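Local coordinates for UPF0045 protein MJ1052 (Methanocaldococcus jannaschii, PDB 2EPI) that is of unproven function but, as a UPF0045 family member with a thiamine-binding protein domain, may bind thiamine or a related small molecule, at the interface of chains A and B and the interface of chains A and C. Numbering follows the deposited sequence. Chains: chain A/B/C, UPF0045 protein MJ1052.

Contact 1: the interface of chains A and B. Residues chain A 60-61, 64-65, 68; chain B 5, 53-54, 57.
Helix 53-68 of chain A meets the start of helix 53-68 of chain B and the loop residue B:Arg5. This is one part of the two-fold interface between UPF0045 (thiamine-binding protein family) subunits, and it has a twin with the chains exchanged. A:Lys61 has CG anti to the backbone N (chi1 -176°) and runs fully extended. A:Lys61 CG packs obliquely against CD2 of B:Leu53 at 3.9 Å. A:Lys61 CB lies beside B:Leu57 CD1 at 4.0 Å. The side chain crosses that of B:Asp54 at about a right angle. The ammonium NZ of A:Lys61 forms a salt bridge with the carboxylate OD1 of B:Asp54 at 2.6 Å, on its syn lone pair, and NZ also lies 3.1 Å from B:Asp54 OD2, a second hydrogen bond. An alanine here would remove the ammonium and would probably leave B:Asp54 without this partner and loosen the packing on B:Leu53. B:Arg5 NH2 donates to the hydroxyl OG of A:Ser65 at 2.8 Å, close to the guanidinium plane. NH1 adds a weaker bond to OG, and a water also links them. A:Ser65 OG itself donates to the carbonyl O of A:Lys61 at 2.7 Å, from above the carbonyl plane. B:Leu53 CD2 lies over one face of the B:Arg5 guanidinium, 3.6 Å above its plane, and would help fix how the group is turned toward A:Ser65.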
ATOM      1  N   PHE A  60     -15.433   1.082   4.413  1.00 20.66           N
ATOM      2  CA  PHE A  60     -14.052   0.966   4.856  1.00 20.83           C
ATOM      3  C   PHE A  60     -13.968   1.305   6.339  1.00 21.76           C
ATOM      4  O   PHE A  60     -13.391   0.557   7.129  1.00 23.10           O
ATOM      5  CB  PHE A  60     -13.167   1.922   4.056  1.00 18.99           C
ATOM      6  CG  PHE A  60     -11.753   2.002   4.554  1.00 20.38           C
ATOM      7  CD1 PHE A  60     -10.916   0.892   4.502  1.00 16.59           C
ATOM      8  CD2 PHE A  60     -11.250   3.198   5.062  1.00 18.89           C
ATOM      9  CE1 PHE A  60      -9.600   0.964   4.940  1.00 16.85           C
ATOM     10  CE2 PHE A  60      -9.925   3.280   5.505  1.00 20.18           C
ATOM     11  CZ  PHE A  60      -9.102   2.160   5.442  1.00 21.53           C
ATOM     12  N   LYS A  61     -14.560   2.431   6.725  1.00 21.99           N
ATOM     13  CA  LYS A  61     -14.521   2.832   8.123  1.00 22.80           C
ATOM     14  C   LYS A  61     -15.167   1.794   9.029  1.00 23.96           C
ATOM     15  O   LYS A  61     -14.632   1.464  10.091  1.00 24.03           O
ATOM     16  CB  LYS A  61     -15.219   4.177   8.320  1.00 23.51           C
ATOM     17  CG  LYS A  61     -15.120   4.695   9.743  1.00 22.70           C
ATOM     18  CD  LYS A  61     -15.961   5.942   9.944  1.00 25.90           C
ATOM     19  CE  LYS A  61     -15.885   6.418  11.385  1.00 27.89           C
ATOM     20  NZ  LYS A  61     -16.800   7.566  11.636  1.00 29.68           N
ATOM     21  N   HIS A  64     -12.914  -1.420   9.293  1.00 23.13           N
ATOM     22  CA  HIS A  64     -11.768  -1.134  10.148  1.00 23.43           C
ATOM     23  C   HIS A  64     -12.214  -1.125  11.614  1.00 23.60           C
ATOM     24  O   HIS A  64     -11.609  -1.779  12.464  1.00 24.83           O
ATOM     25  CB  HIS A  64     -11.186   0.230   9.770  1.00 21.44           C
ATOM     26  CG  HIS A  64     -10.217   0.783  10.770  1.00 22.04           C
ATOM     27  ND1 HIS A  64      -8.910   0.352  10.863  1.00 21.94           N
ATOM     28  CD2 HIS A  64     -10.366   1.737  11.717  1.00 21.99           C
ATOM     29  CE1 HIS A  64      -8.297   1.020  11.825  1.00 23.10           C
ATOM     30  NE2 HIS A  64      -9.158   1.867  12.359  1.00 21.98           N
ATOM     31  N   SER A  65     -13.290  -0.397  11.894  1.00 24.90           N
ATOM     32  CA  SER A  65     -13.810  -0.268  13.251  1.00 26.81           C
ATOM     33  C   SER A  65     -14.300  -1.575  13.853  1.00 28.56           C
ATOM     34  O   SER A  65     -14.144  -1.812  15.050  1.00 30.04           O
ATOM     35  CB  SER A  65     -14.939   0.763  13.278  1.00 26.70           C
ATOM     36  OG  SER A  65     -14.503   1.995  12.734  1.00 26.63           O
ATOM     37  N   LEU A  68     -11.326  -3.429  15.010  1.00 27.95           N
ATOM     38  CA  LEU A  68     -10.720  -2.726  16.133  1.00 28.69           C
ATOM     39  C   LEU A  68     -11.527  -2.975  17.408  1.00 30.94           C
ATOM     40  O   LEU A  68     -11.014  -2.837  18.516  1.00 31.14           O
ATOM     41  CB  LEU A  68     -10.649  -1.226  15.834  1.00 26.31           C
ATOM     42  CG  LEU A  68      -9.989  -0.318  16.876  1.00 24.99           C
ATOM     43  CD1 LEU A  68      -8.546  -0.755  17.122  1.00 24.46           C
ATOM     44  CD2 LEU A  68     -10.034   1.114  16.384  1.00 28.24           C
TER
ATOM     45  N   ARG B   5     -11.943  11.269  17.077  1.00 37.53           N
ATOM     46  CA  ARG B   5     -11.447   9.897  17.102  1.00 33.04           C
ATOM     47  C   ARG B   5     -10.110   9.963  16.369  1.00 32.17           C
ATOM     48  O   ARG B   5     -10.034   9.731  15.165  1.00 29.83           O
ATOM     49  CB  ARG B   5     -12.423   8.972  16.374  1.00 33.87           C
ATOM     50  CG  ARG B   5     -11.967   7.528  16.269  1.00 29.58           C
ATOM     51  CD  ARG B   5     -13.056   6.642  15.671  1.00 29.33           C
ATOM     52  NE  ARG B   5     -12.528   5.330  15.304  1.00 27.17           N
ATOM     53  CZ  ARG B   5     -13.229   4.372  14.706  1.00 28.89           C
ATOM     54  NH1 ARG B   5     -14.505   4.568  14.401  1.00 26.44           N
ATOM     55  NH2 ARG B   5     -12.646   3.220  14.394  1.00 26.48           N
ATOM     56  N   LEU B  53     -10.653  10.599  12.529  1.00 24.79           N
ATOM     57  CA  LEU B  53     -10.817   9.651  11.430  1.00 24.73           C
ATOM     58  C   LEU B  53     -11.752  10.186  10.351  1.00 25.26           C
ATOM     59  O   LEU B  53     -11.423  10.136   9.164  1.00 24.48           O
ATOM     60  CB  LEU B  53     -11.344   8.312  11.959  1.00 24.64           C
ATOM     61  CG  LEU B  53     -11.591   7.196  10.935  1.00 24.44           C
ATOM     62  CD1 LEU B  53     -10.340   6.942  10.110  1.00 24.50           C
ATOM     63  CD2 LEU B  53     -12.001   5.930  11.677  1.00 26.39           C
ATOM     64  N   ASP B  54     -12.911  10.705  10.752  1.00 25.49           N
ATOM     65  CA  ASP B  54     -13.853  11.234   9.767  1.00 28.86           C
ATOM     66  C   ASP B  54     -13.252  12.388   8.976  1.00 28.46           C
ATOM     67  O   ASP B  54     -13.469  12.499   7.769  1.00 29.16           O
ATOM     68  CB  ASP B  54     -15.154  11.695  10.431  1.00 30.43           C
ATOM     69  CG  ASP B  54     -16.020  10.538  10.883  1.00 33.82           C
ATOM     70  OD1 ASP B  54     -16.115   9.538  10.140  1.00 35.99           O
ATOM     71  OD2 ASP B  54     -16.621  10.633  11.973  1.00 36.12           O
ATOM     72  N   LEU B  57     -10.878  11.014   6.369  1.00 23.50           N
ATOM     73  CA  LEU B  57     -11.593  10.419   5.247  1.00 24.34           C
ATOM     74  C   LEU B  57     -12.082  11.532   4.324  1.00 26.28           C
ATOM     75  O   LEU B  57     -11.940  11.451   3.098  1.00 24.54           O
ATOM     76  CB  LEU B  57     -12.772   9.593   5.758  1.00 25.39           C
ATOM     77  CG  LEU B  57     -12.382   8.287   6.458  1.00 25.55           C
ATOM     78  CD1 LEU B  57     -13.599   7.668   7.114  1.00 27.82           C
ATOM     79  CD2 LEU B  57     -11.764   7.323   5.438  1.00 26.87           C
TER
HETATM   80  O   HOH W   1     -16.989   3.367  13.869  1.00 40.58           O

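Contact 2: the interface of chains A and B. Residues chain A 64, 68, 71-75; chain B 80-85.
The first shell is an antiparallel beta pairing of strand 73-83 from each chain, which joins the sheets of two UPF0045 family subunits. A:Val74 N donates to B:Glu82 O at 2.9 Å, and B:Glu82 N returns a bond to A:Val74 O at 3.1 Å, nearly straight (174° at H). At the strand end B:Lys84 N donates to A:Asp72 O in the carbonyl plane. Side chains add to both flanks. A:Arg73 is extended, with CG anti to the backbone N (chi1 -178°). A:Arg73 grips B:Asp81 side-on: NE meets OD1 at 2.9 Å and NH2 meets OD2 at 2.8 Å. Both oxygens use syn lone pairs, and the two flat groups are nearly coplanar. A:His64 points NE2 at the carboxylate OE1 of B:Glu82, 2.9 Å away, on its anti lone pair. The acceptor lies in the ring plane. A charged carboxylate here might stabilise a protonated imidazole. B:Lys84 has CG between the backbone N and the carbonyl carbon, the crowded position (chi1 62°), and bends at chi3. This brings B:Lys84 NZ to the carbonyl O of A:Leu68 at 2.7 Å, at the end of helix 53-68. Further out, B:Arg83 is held side-on by B:Asp85 of its own chain, two residues on, with B:Arg83 NE to B:Asp85 OD1 at 2.7 Å and NH2 to OD2. A:Arg73 CD lies over the rim of that guanidinium.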
ATOM      1  N   HIS A  64     -12.914  -1.420   9.293  1.00 23.13           N
ATOM      2  CA  HIS A  64     -11.768  -1.134  10.148  1.00 23.43           C
ATOM      3  C   HIS A  64     -12.214  -1.125  11.614  1.00 23.60           C
ATOM      4  O   HIS A  64     -11.609  -1.779  12.464  1.00 24.83           O
ATOM      5  CB  HIS A  64     -11.186   0.230   9.770  1.00 21.44           C
ATOM      6  CG  HIS A  64     -10.217   0.783  10.770  1.00 22.04           C
ATOM      7  ND1 HIS A  64      -8.910   0.352  10.863  1.00 21.94           N
ATOM      8  CD2 HIS A  64     -10.366   1.737  11.717  1.00 21.99           C
ATOM      9  CE1 HIS A  64      -8.297   1.020  11.825  1.00 23.10           C
ATOM     10  NE2 HIS A  64      -9.158   1.867  12.359  1.00 21.98           N
ATOM     11  N   LEU A  68     -11.326  -3.429  15.010  1.00 27.95           N
ATOM     12  CA  LEU A  68     -10.720  -2.726  16.133  1.00 28.69           C
ATOM     13  C   LEU A  68     -11.527  -2.975  17.408  1.00 30.94           C
ATOM     14  O   LEU A  68     -11.014  -2.837  18.516  1.00 31.14           O
ATOM     15  CB  LEU A  68     -10.649  -1.226  15.834  1.00 26.31           C
ATOM     16  CG  LEU A  68      -9.989  -0.318  16.876  1.00 24.99           C
ATOM     17  CD1 LEU A  68      -8.546  -0.755  17.122  1.00 24.46           C
ATOM     18  CD2 LEU A  68     -10.034   1.114  16.384  1.00 28.24           C
ATOM     19  N   VAL A  71      -9.632  -5.981  18.989  1.00 32.68           N
ATOM     20  CA  VAL A  71      -8.187  -5.937  19.219  1.00 31.70           C
ATOM     21  C   VAL A  71      -7.750  -4.521  19.590  1.00 30.25           C
ATOM     22  O   VAL A  71      -8.496  -3.565  19.385  1.00 33.01           O
ATOM     23  CB  VAL A  71      -7.393  -6.399  17.976  1.00 32.49           C
ATOM     24  CG1 VAL A  71      -7.626  -7.883  17.732  1.00 33.23           C
ATOM     25  CG2 VAL A  71      -7.815  -5.588  16.755  1.00 30.08           C
ATOM     26  N   ASP A  72      -6.543  -4.385  20.132  1.00 27.82           N
ATOM     27  CA  ASP A  72      -6.049  -3.073  20.541  1.00 26.66           C
ATOM     28  C   ASP A  72      -5.538  -2.195  19.408  1.00 24.51           C
ATOM     29  O   ASP A  72      -5.472  -0.980  19.555  1.00 23.57           O
ATOM     30  CB  ASP A  72      -4.923  -3.203  21.575  1.00 29.65           C
ATOM     31  CG  ASP A  72      -5.407  -3.701  22.922  1.00 33.77           C
ATOM     32  OD1 ASP A  72      -6.550  -3.381  23.309  1.00 35.27           O
ATOM     33  OD2 ASP A  72      -4.626  -4.400  23.603  1.00 36.54           O
ATOM     34  N   ARG A  73      -5.173  -2.794  18.281  1.00 22.59           N
ATOM     35  CA  ARG A  73      -4.638  -2.010  17.176  1.00 20.92           C
ATOM     36  C   ARG A  73      -4.924  -2.642  15.826  1.00 20.83           C
ATOM     37  O   ARG A  73      -4.848  -3.857  15.672  1.00 20.04           O
ATOM     38  CB  ARG A  73      -3.131  -1.849  17.354  1.00 21.43           C
ATOM     39  CG  ARG A  73      -2.436  -1.007  16.299  1.00 19.10           C
ATOM     40  CD  ARG A  73      -0.962  -0.858  16.656  1.00 22.97           C
ATOM     41  NE  ARG A  73      -0.211  -0.107  15.657  1.00 23.82           N
ATOM     42  CZ  ARG A  73       1.109   0.043  15.679  1.00 24.54           C
ATOM     43  NH1 ARG A  73       1.823  -0.507  16.654  1.00 24.83           N
ATOM     44  NH2 ARG A  73       1.716   0.733  14.723  1.00 24.84           N
ATOM     45  N   VAL A  74      -5.243  -1.797  14.851  1.00 19.71           N
ATOM     46  CA  VAL A  74      -5.545  -2.253  13.500  1.00 19.02           C
ATOM     47  C   VAL A  74      -4.919  -1.320  12.469  1.00 19.65           C
ATOM     48  O   VAL A  74      -4.993  -0.103  12.611  1.00 19.87           O
ATOM     49  CB  VAL A  74      -7.069  -2.264  13.247  1.00 20.70           C
ATOM     50  CG1 VAL A  74      -7.360  -2.700  11.811  1.00 21.85           C
ATOM     51  CG2 VAL A  74      -7.759  -3.183  14.236  1.00 23.35           C
ATOM     52  N   VAL A  75      -4.296  -1.895  11.440  1.00 18.31           N
ATOM     53  CA  VAL A  75      -3.720  -1.104  10.354  1.00 19.18           C
ATOM     54  C   VAL A  75      -4.564  -1.456   9.129  1.00 20.09           C
ATOM     55  O   VAL A  75      -4.532  -2.593   8.646  1.00 20.25           O
ATOM     56  CB  VAL A  75      -2.248  -1.461  10.089  1.00 18.93           C
ATOM     57  CG1 VAL A  75      -1.715  -0.642   8.903  1.00 18.18           C
ATOM     58  CG2 VAL A  75      -1.412  -1.153  11.330  1.00 19.82           C
TER
ATOM     59  N   ILE B  80      -4.700   3.607   7.466  1.00 18.25           N
ATOM     60  CA  ILE B  80      -5.047   4.043   8.815  1.00 21.06           C
ATOM     61  C   ILE B  80      -4.413   3.133   9.862  1.00 22.28           C
ATOM     62  O   ILE B  80      -4.477   1.914   9.750  1.00 20.87           O
ATOM     63  CB  ILE B  80      -6.584   4.016   9.025  1.00 23.40           C
ATOM     64  CG1 ILE B  80      -7.261   4.965   8.037  1.00 25.25           C
ATOM     65  CG2 ILE B  80      -6.933   4.395  10.459  1.00 23.16           C
ATOM     66  CD1 ILE B  80      -6.858   6.401   8.201  1.00 26.37           C
ATOM     67  N   ASP B  81      -3.789   3.733  10.870  1.00 20.32           N
ATOM     68  CA  ASP B  81      -3.174   2.972  11.955  1.00 20.27           C
ATOM     69  C   ASP B  81      -3.838   3.511  13.222  1.00 19.81           C
ATOM     70  O   ASP B  81      -3.603   4.654  13.607  1.00 21.84           O
ATOM     71  CB  ASP B  81      -1.668   3.232  11.997  1.00 20.29           C
ATOM     72  CG  ASP B  81      -0.933   2.306  12.953  1.00 20.98           C
ATOM     73  OD1 ASP B  81      -1.569   1.770  13.891  1.00 19.56           O
ATOM     74  OD2 ASP B  81       0.291   2.133  12.769  1.00 24.62           O
ATOM     75  N   GLU B  82      -4.667   2.696  13.862  1.00 19.32           N
ATOM     76  CA  GLU B  82      -5.364   3.133  15.070  1.00 19.62           C
ATOM     77  C   GLU B  82      -5.265   2.114  16.193  1.00 21.55           C
ATOM     78  O   GLU B  82      -5.413   0.914  15.966  1.00 19.44           O
ATOM     79  CB  GLU B  82      -6.842   3.401  14.753  1.00 20.06           C
ATOM     80  CG  GLU B  82      -7.710   3.734  15.974  1.00 21.12           C
ATOM     81  CD  GLU B  82      -9.156   4.059  15.616  1.00 24.90           C
ATOM     82  OE1 GLU B  82      -9.608   3.674  14.517  1.00 24.62           O
ATOM     83  OE2 GLU B  82      -9.849   4.686  16.447  1.00 23.86           O
ATOM     84  N   ARG B  83      -5.005   2.597  17.405  1.00 21.39           N
ATOM     85  CA  ARG B  83      -4.917   1.722  18.565  1.00 23.07           C
ATOM     86  C   ARG B  83      -5.692   2.359  19.713  1.00 23.82           C
ATOM     87  O   ARG B  83      -5.861   3.580  19.757  1.00 24.03           O
ATOM     88  CB  ARG B  83      -3.454   1.477  18.966  1.00 22.51           C
ATOM     89  CG  ARG B  83      -2.672   2.707  19.419  1.00 21.85           C
ATOM     90  CD  ARG B  83      -1.172   2.413  19.466  1.00 23.31           C
ATOM     91  NE  ARG B  83      -0.841   1.346  20.413  1.00 22.53           N
ATOM     92  CZ  ARG B  83       0.383   0.846  20.574  1.00 23.99           C
ATOM     93  NH1 ARG B  83       1.398   1.306  19.849  1.00 25.46           N
ATOM     94  NH2 ARG B  83       0.598  -0.105  21.467  1.00 24.12           N
ATOM     95  N   LYS B  84      -6.168   1.527  20.632  1.00 25.61           N
ATOM     96  CA  LYS B  84      -6.955   2.002  21.769  1.00 26.83           C
ATOM     97  C   LYS B  84      -6.201   1.971  23.097  1.00 28.63           C
ATOM     98  O   LYS B  84      -6.735   2.395  24.122  1.00 29.04           O
ATOM     99  CB  LYS B  84      -8.227   1.160  21.899  1.00 28.13           C
ATOM    100  CG  LYS B  84      -7.960  -0.313  22.177  1.00 30.56           C
ATOM    101  CD  LYS B  84      -9.245  -1.132  22.293  1.00 31.03           C
ATOM    102  CE  LYS B  84     -10.053  -1.118  21.005  1.00 30.85           C
ATOM    103  NZ  LYS B  84     -11.245  -2.011  21.100  1.00 28.63           N
ATOM    104  N   ASP B  85      -4.961   1.490  23.077  1.00 28.61           N
ATOM    105  CA  ASP B  85      -4.167   1.389  24.298  1.00 28.83           C
ATOM    106  C   ASP B  85      -3.162   2.517  24.521  1.00 29.02           C
ATOM    107  O   ASP B  85      -2.644   2.681  25.630  1.00 30.83           O
ATOM    108  CB  ASP B  85      -3.444   0.044  24.325  1.00 28.86           C
ATOM    109  CG  ASP B  85      -2.408  -0.082  23.230  1.00 28.93           C
ATOM    110  OD1 ASP B  85      -2.700   0.303  22.078  1.00 29.79           O
ATOM    111  OD2 ASP B  85      -1.302  -0.577  23.520  1.00 31.18           O
TER

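Contact 3: the interface of chains A and C. Residues chain A 96-99; chain C 23, 26-27, 30.
A:Ile97 has CG1 anti to the carbonyl carbon (chi1 -56°) and CG2 anti to the backbone N, so its two branches point to different neighbours on chain C. C:Ile30 also sets CG1 anti to the carbonyl carbon (chi1 -67°), and its extended chi2 of 178° sends CD1 towards chain A. The methyl CG2 of A:Ile97 meets CD1 of C:Ile30 at 3.3 Å, the two side chains crossing obliquely. The other branch tip, A:Ile97 CD1, touches C:Val26 CG1 at 3.5 Å, and these side chains cross at about a right angle. Both carbon pairs are tighter than usual. A:Ile97 CD1 also reaches C:Ser23 CB at 4.0 Å. C:Lys27 bends at chi3 and lays its terminal methylene CE beside the backbone of A:Ile97, 3.7 Å from CA. The ammonium NZ of C:Lys27 makes a weak hydrogen bond to the carbonyl O of A:Ala96, 3.3 Å away. A:Ala96 CB rests on C:Ser23 CB at 4.0 Å. The carboxylate of A:Glu99 comes tip to tip with C:Ile30. The contact is thus mainly apolar, with A:Ile97 as its central side chain. It places the end of helix 90-96 and the C-terminal tail of chain A against helix 23-34 of chain C.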
ATOM      1  N   ALA A  96      -9.940  -5.867 -19.832  1.00 37.75           N
ATOM      2  CA  ALA A  96      -8.890  -5.075 -20.455  1.00 39.64           C
ATOM      3  C   ALA A  96      -7.565  -5.822 -20.352  1.00 41.00           C
ATOM      4  O   ALA A  96      -6.713  -5.719 -21.233  1.00 42.45           O
ATOM      5  CB  ALA A  96      -8.781  -3.721 -19.766  1.00 38.53           C
ATOM      6  N   ILE A  97      -7.408  -6.576 -19.269  1.00 42.20           N
ATOM      7  CA  ILE A  97      -6.193  -7.345 -19.018  1.00 43.82           C
ATOM      8  C   ILE A  97      -6.272  -8.732 -19.651  1.00 43.38           C
ATOM      9  O   ILE A  97      -5.337  -9.528 -19.550  1.00 42.50           O
ATOM     10  CB  ILE A  97      -5.955  -7.503 -17.499  1.00 44.67           C
ATOM     11  CG1 ILE A  97      -5.914  -6.124 -16.836  1.00 46.80           C
ATOM     12  CG2 ILE A  97      -4.653  -8.238 -17.240  1.00 47.44           C
ATOM     13  CD1 ILE A  97      -4.848  -5.198 -17.399  1.00 46.14           C
ATOM     14  N   GLY A  98      -7.391  -9.016 -20.309  1.00 43.48           N
ATOM     15  CA  GLY A  98      -7.557 -10.310 -20.940  1.00 44.43           C
ATOM     16  C   GLY A  98      -7.778 -11.400 -19.911  1.00 45.46           C
ATOM     17  O   GLY A  98      -7.746 -12.586 -20.234  1.00 45.73           O
ATOM     18  N   GLU A  99      -7.992 -10.995 -18.664  1.00 46.11           N
ATOM     19  CA  GLU A  99      -8.231 -11.944 -17.581  1.00 47.21           C
ATOM     20  C   GLU A  99      -9.686 -12.398 -17.593  1.00 48.03           C
ATOM     21  O   GLU A  99      -9.933 -13.601 -17.368  1.00 50.28           O
ATOM     22  CB  GLU A  99      -7.896 -11.308 -16.229  1.00 46.29           C
ATOM     23  CG  GLU A  99      -6.411 -11.054 -15.995  1.00 46.14           C
ATOM     24  CD  GLU A  99      -5.584 -12.329 -16.024  1.00 45.54           C
ATOM     25  OE1 GLU A  99      -6.031 -13.343 -15.447  1.00 44.84           O
ATOM     26  OE2 GLU A  99      -4.482 -12.317 -16.613  1.00 46.03           O
TER
ATOM     27  N   SER C  23      -3.397  -0.605 -19.445  1.00 30.61           N
ATOM     28  CA  SER C  23      -3.639  -2.041 -19.501  1.00 29.78           C
ATOM     29  C   SER C  23      -2.556  -2.822 -20.244  1.00 30.29           C
ATOM     30  O   SER C  23      -2.227  -3.939 -19.856  1.00 29.20           O
ATOM     31  CB  SER C  23      -5.015  -2.334 -20.116  1.00 31.02           C
ATOM     32  OG  SER C  23      -5.141  -1.809 -21.428  1.00 30.91           O
ATOM     33  N   VAL C  26       0.183  -3.262 -17.724  1.00 28.87           N
ATOM     34  CA  VAL C  26      -0.219  -4.186 -16.673  1.00 28.53           C
ATOM     35  C   VAL C  26      -0.176  -5.617 -17.214  1.00 28.82           C
ATOM     36  O   VAL C  26       0.255  -6.544 -16.522  1.00 27.25           O
ATOM     37  CB  VAL C  26      -1.642  -3.873 -16.179  1.00 29.59           C
ATOM     38  CG1 VAL C  26      -2.120  -4.966 -15.222  1.00 29.57           C
ATOM     39  CG2 VAL C  26      -1.659  -2.516 -15.487  1.00 29.79           C
ATOM     40  N   LYS C  27      -0.623  -5.792 -18.455  1.00 27.28           N
ATOM     41  CA  LYS C  27      -0.634  -7.113 -19.075  1.00 27.12           C
ATOM     42  C   LYS C  27       0.800  -7.606 -19.245  1.00 25.25           C
ATOM     43  O   LYS C  27       1.084  -8.790 -19.077  1.00 25.41           O
ATOM     44  CB  LYS C  27      -1.338  -7.049 -20.434  1.00 29.76           C
ATOM     45  CG  LYS C  27      -1.597  -8.409 -21.073  1.00 33.62           C
ATOM     46  CD  LYS C  27      -2.496  -8.292 -22.306  1.00 37.11           C
ATOM     47  CE  LYS C  27      -3.880  -7.765 -21.938  1.00 37.79           C
ATOM     48  NZ  LYS C  27      -4.806  -7.718 -23.110  1.00 41.50           N
ATOM     49  N   ILE C  30       2.170  -8.862 -15.968  1.00 21.77           N
ATOM     50  CA  ILE C  30       1.584 -10.169 -15.684  1.00 23.09           C
ATOM     51  C   ILE C  30       2.291 -11.284 -16.451  1.00 24.76           C
ATOM     52  O   ILE C  30       2.533 -12.369 -15.912  1.00 23.28           O
ATOM     53  CB  ILE C  30       0.083 -10.177 -16.024  1.00 24.13           C
ATOM     54  CG1 ILE C  30      -0.661  -9.251 -15.058  1.00 25.04           C
ATOM     55  CG2 ILE C  30      -0.465 -11.593 -15.959  1.00 24.73           C
ATOM     56  CD1 ILE C  30      -2.141  -9.138 -15.333  1.00 25.81           C
TER

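Contact 1 and contact 2 are neighbouring parts of the same A-B interface. Their C-alpha centres lie about 10 Å apart, and they share A:His64 and A:Leu68 on helix 53-68. That helix therefore serves a helix patch and a strand pairing together. Contact 3 lies about 33 Å from contact 1 and about 35 Å from contact 2, and uses the C-terminal end of chain A against chain C. Chain A thus meets two copies through separate surfaces. Two such two-fold interfaces fit the deposited assembly of four copies, though the structure alone does not prove this is the form in solution.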